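Local coordinates for receptor-type adenylate cyclase GRESAG 4.3 (Trypanosoma brucei, PDB 1FX4), which converts ATP into 3',5'-cyclic AMP and diphosphate with magnesium as cofactor, through the class III cyclase catalytic domain of a trypanosome membrane protein, at residues Asn192-Thr197 and Tyr214-Val219. Sequence-based numbering, arbitrary orientation.
Sequences NQLDVT and YQLNAV
With OG1 of T197 lying beside its own backbone N (chi1 -72°) and CG of N217 likewise beside its own (chi1 -58°), the hydroxyl and the amide oxygen meet across the open end of a beta hairpin. T197 OG1 donates to N217 OD1 at 2.9 Å, in the amide plane and on a lone pair. D195 OD1 also comes within 2.9 Å of N217 OD1, but both are acceptors and no bond links them; carboxylate and amide planes stand nearly perpendicular, 86° apart. N217 ND2 turns back to Q215 on the preceding strand, in a weak bond to OE1.

The backbone illustrates how an antiparallel ladder ends. T197 and Q215 form a hydrogen-bonded pair, T197 N to Q215 O at 2.8 Å and Q215 N to T197 O at 2.7 Å. V196 and L216 follow as a non-hydrogen-bonded pair, and N217, the centre of an inverse gamma turn, gives N217 N to D195 O at 2.8 Å. On the face that carries V196 and L216 the contacts are apolar: V196 CG1 packs 3.7 Å from Y214 CB, near the ring edge, while L216 CD1 touches L194 CD2, from the loop before the strand, at 3.9 Å.

The contact joins the two hairpin strands of the class III cyclase catalytic domain, away from the magnesium site. Strand 196-202 is one of the two edge strands of the sheet within this chain; strand 211-216 separates it from strand 176-179, and L216 packs on V75 and Q79 of helix 71-87.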
ATOM      1  N   ASN A 192     -17.098  30.254  -0.490  1.00 37.38           N
ATOM      2  CA  ASN A 192     -16.651  31.611  -0.777  1.00 37.91           C
ATOM      3  C   ASN A 192     -15.361  31.984  -0.050  1.00 37.20           C
ATOM      4  O   ASN A 192     -14.716  32.966  -0.399  1.00 37.18           O
ATOM      5  CB  ASN A 192     -17.767  32.609  -0.472  1.00 40.14           C
ATOM      6  CG  ASN A 192     -18.990  32.391  -1.347  1.00 42.77           C
ATOM      7  OD1 ASN A 192     -18.873  32.068  -2.541  1.00 44.22           O
ATOM      8  ND2 ASN A 192     -20.176  32.547  -0.756  1.00 44.05           N
ATOM      9  N   GLN A 193     -14.985  31.199   0.957  1.00 36.66           N
ATOM     10  CA  GLN A 193     -13.749  31.450   1.695  1.00 36.25           C
ATOM     11  C   GLN A 193     -12.573  30.779   0.994  1.00 34.91           C
ATOM     12  O   GLN A 193     -11.426  30.974   1.373  1.00 34.57           O
ATOM     13  CB  GLN A 193     -13.847  30.913   3.123  1.00 38.10           C
ATOM     14  CG  GLN A 193     -14.784  31.701   4.027  1.00 41.35           C
ATOM     15  CD  GLN A 193     -14.809  31.172   5.447  1.00 43.53           C
ATOM     16  OE1 GLN A 193     -14.768  31.941   6.408  1.00 45.45           O
ATOM     17  NE2 GLN A 193     -14.885  29.852   5.588  1.00 44.89           N
ATOM     18  N   LEU A 194     -12.874  30.002  -0.040  1.00 33.43           N
ATOM     19  CA  LEU A 194     -11.857  29.268  -0.793  1.00 32.41           C
ATOM     20  C   LEU A 194     -11.564  29.827  -2.172  1.00 31.81           C
ATOM     21  O   LEU A 194     -12.415  30.459  -2.798  1.00 32.20           O
ATOM     22  CB  LEU A 194     -12.305  27.821  -0.976  1.00 31.76           C
ATOM     23  CG  LEU A 194     -12.687  27.032   0.274  1.00 32.34           C
ATOM     24  CD1 LEU A 194     -13.381  25.748  -0.159  1.00 31.83           C
ATOM     25  CD2 LEU A 194     -11.457  26.745   1.114  1.00 32.43           C
ATOM     26  N   ASP A 195     -10.345  29.576  -2.638  1.00 30.34           N
ATOM     27  CA  ASP A 195      -9.919  29.990  -3.963  1.00 29.83           C
ATOM     28  C   ASP A 195      -9.961  28.679  -4.743  1.00 29.09           C
ATOM     29  O   ASP A 195      -9.167  27.775  -4.485  1.00 28.04           O
ATOM     30  CB  ASP A 195      -8.496  30.544  -3.913  1.00 31.09           C
ATOM     31  CG  ASP A 195      -8.046  31.137  -5.246  1.00 32.36           C
ATOM     32  OD1 ASP A 195      -8.552  30.719  -6.318  1.00 32.37           O
ATOM     33  OD2 ASP A 195      -7.163  32.022  -5.216  1.00 33.91           O
ATOM     34  N   VAL A 196     -10.911  28.568  -5.659  1.00 28.59           N
ATOM     35  CA  VAL A 196     -11.088  27.346  -6.424  1.00 29.48           C
ATOM     36  C   VAL A 196     -11.147  27.598  -7.921  1.00 29.87           C
ATOM     37  O   VAL A 196     -11.607  28.650  -8.364  1.00 30.15           O
ATOM     38  CB  VAL A 196     -12.396  26.629  -5.977  1.00 29.31           C
ATOM     39  CG1 VAL A 196     -12.633  25.365  -6.781  1.00 29.21           C
ATOM     40  CG2 VAL A 196     -12.332  26.299  -4.499  1.00 28.79           C
ATOM     41  N   THR A 197     -10.661  26.628  -8.688  1.00 30.13           N
ATOM     42  CA  THR A 197     -10.679  26.692 -10.143  1.00 30.47           C
ATOM     43  C   THR A 197     -11.436  25.477 -10.656  1.00 30.86           C
ATOM     44  O   THR A 197     -11.156  24.339 -10.260  1.00 29.60           O
ATOM     45  CB  THR A 197      -9.252  26.682 -10.743  1.00 31.14           C
ATOM     46  OG1 THR A 197      -8.620  27.939 -10.481  1.00 32.68           O
ATOM     47  CG2 THR A 197      -9.291  26.449 -12.262  1.00 30.91           C
ATOM     48  N   TYR A 214     -12.911  20.094  -9.173  1.00 26.27           N
ATOM     49  CA  TYR A 214     -12.619  21.448  -8.698  1.00 24.91           C
ATOM     50  C   TYR A 214     -11.242  21.485  -8.057  1.00 23.58           C
ATOM     51  O   TYR A 214     -10.960  20.702  -7.152  1.00 23.00           O
ATOM     52  CB  TYR A 214     -13.664  21.906  -7.680  1.00 26.53           C
ATOM     53  CG  TYR A 214     -15.021  22.034  -8.307  1.00 29.44           C
ATOM     54  CD1 TYR A 214     -15.843  20.923  -8.456  1.00 30.05           C
ATOM     55  CD2 TYR A 214     -15.444  23.250  -8.838  1.00 30.36           C
ATOM     56  CE1 TYR A 214     -17.050  21.014  -9.131  1.00 32.28           C
ATOM     57  CE2 TYR A 214     -16.648  23.355  -9.512  1.00 32.60           C
ATOM     58  CZ  TYR A 214     -17.442  22.234  -9.660  1.00 32.92           C
ATOM     59  OH  TYR A 214     -18.617  22.326 -10.361  1.00 35.08           O
ATOM     60  N   GLN A 215     -10.397  22.400  -8.533  1.00 21.93           N
ATOM     61  CA  GLN A 215      -9.042  22.550  -8.023  1.00 21.97           C
ATOM     62  C   GLN A 215      -9.001  23.589  -6.926  1.00 22.20           C
ATOM     63  O   GLN A 215      -9.360  24.742  -7.153  1.00 22.62           O
ATOM     64  CB  GLN A 215      -8.104  22.958  -9.157  1.00 21.66           C
ATOM     65  CG  GLN A 215      -6.697  23.319  -8.749  1.00 22.36           C
ATOM     66  CD  GLN A 215      -5.879  23.791  -9.952  1.00 23.40           C
ATOM     67  OE1 GLN A 215      -5.493  24.960 -10.053  1.00 25.37           O
ATOM     68  NE2 GLN A 215      -5.637  22.890 -10.871  1.00 20.28           N
ATOM     69  N   LEU A 216      -8.580  23.165  -5.740  1.00 22.12           N
ATOM     70  CA  LEU A 216      -8.453  24.059  -4.598  1.00 21.72           C
ATOM     71  C   LEU A 216      -7.079  24.703  -4.762  1.00 21.35           C
ATOM     72  O   LEU A 216      -6.048  24.020  -4.693  1.00 20.68           O
ATOM     73  CB  LEU A 216      -8.508  23.266  -3.288  1.00 22.71           C
ATOM     74  CG  LEU A 216      -8.269  24.051  -1.993  1.00 24.11           C
ATOM     75  CD1 LEU A 216      -9.391  25.067  -1.788  1.00 23.61           C
ATOM     76  CD2 LEU A 216      -8.182  23.097  -0.798  1.00 24.43           C
ATOM     77  N   ASN A 217      -7.072  26.012  -4.994  1.00 21.46           N
ATOM     78  CA  ASN A 217      -5.825  26.752  -5.187  1.00 21.86           C
ATOM     79  C   ASN A 217      -5.156  27.087  -3.856  1.00 22.07           C
ATOM     80  O   ASN A 217      -5.073  28.252  -3.464  1.00 20.56           O
ATOM     81  CB  ASN A 217      -6.107  28.019  -5.984  1.00 23.20           C
ATOM     82  CG  ASN A 217      -6.728  27.720  -7.323  1.00 24.26           C
ATOM     83  OD1 ASN A 217      -7.660  28.414  -7.771  1.00 26.27           O
ATOM     84  ND2 ASN A 217      -6.218  26.685  -7.982  1.00 22.85           N
ATOM     85  N   ALA A 218      -4.654  26.052  -3.191  1.00 21.45           N
ATOM     86  CA  ALA A 218      -4.005  26.182  -1.890  1.00 22.33           C
ATOM     87  C   ALA A 218      -2.765  27.058  -1.914  1.00 22.77           C
ATOM     88  O   ALA A 218      -2.485  27.760  -0.950  1.00 22.48           O
ATOM     89  CB  ALA A 218      -3.676  24.816  -1.330  1.00 22.06           C
ATOM     90  N   VAL A 219      -2.012  26.997  -3.009  1.00 22.43           N
ATOM     91  CA  VAL A 219      -0.810  27.812  -3.173  1.00 22.13           C
ATOM     92  C   VAL A 219      -1.067  28.541  -4.494  1.00 22.93           C
ATOM     93  O   VAL A 219      -0.721  28.049  -5.572  1.00 22.20           O
ATOM     94  CB  VAL A 219       0.459  26.923  -3.284  1.00 22.61           C
ATOM     95  CG1 VAL A 219       1.716  27.788  -3.492  1.00 22.55           C
ATOM     96  CG2 VAL A 219       0.618  26.066  -2.018  1.00 20.97           C
TER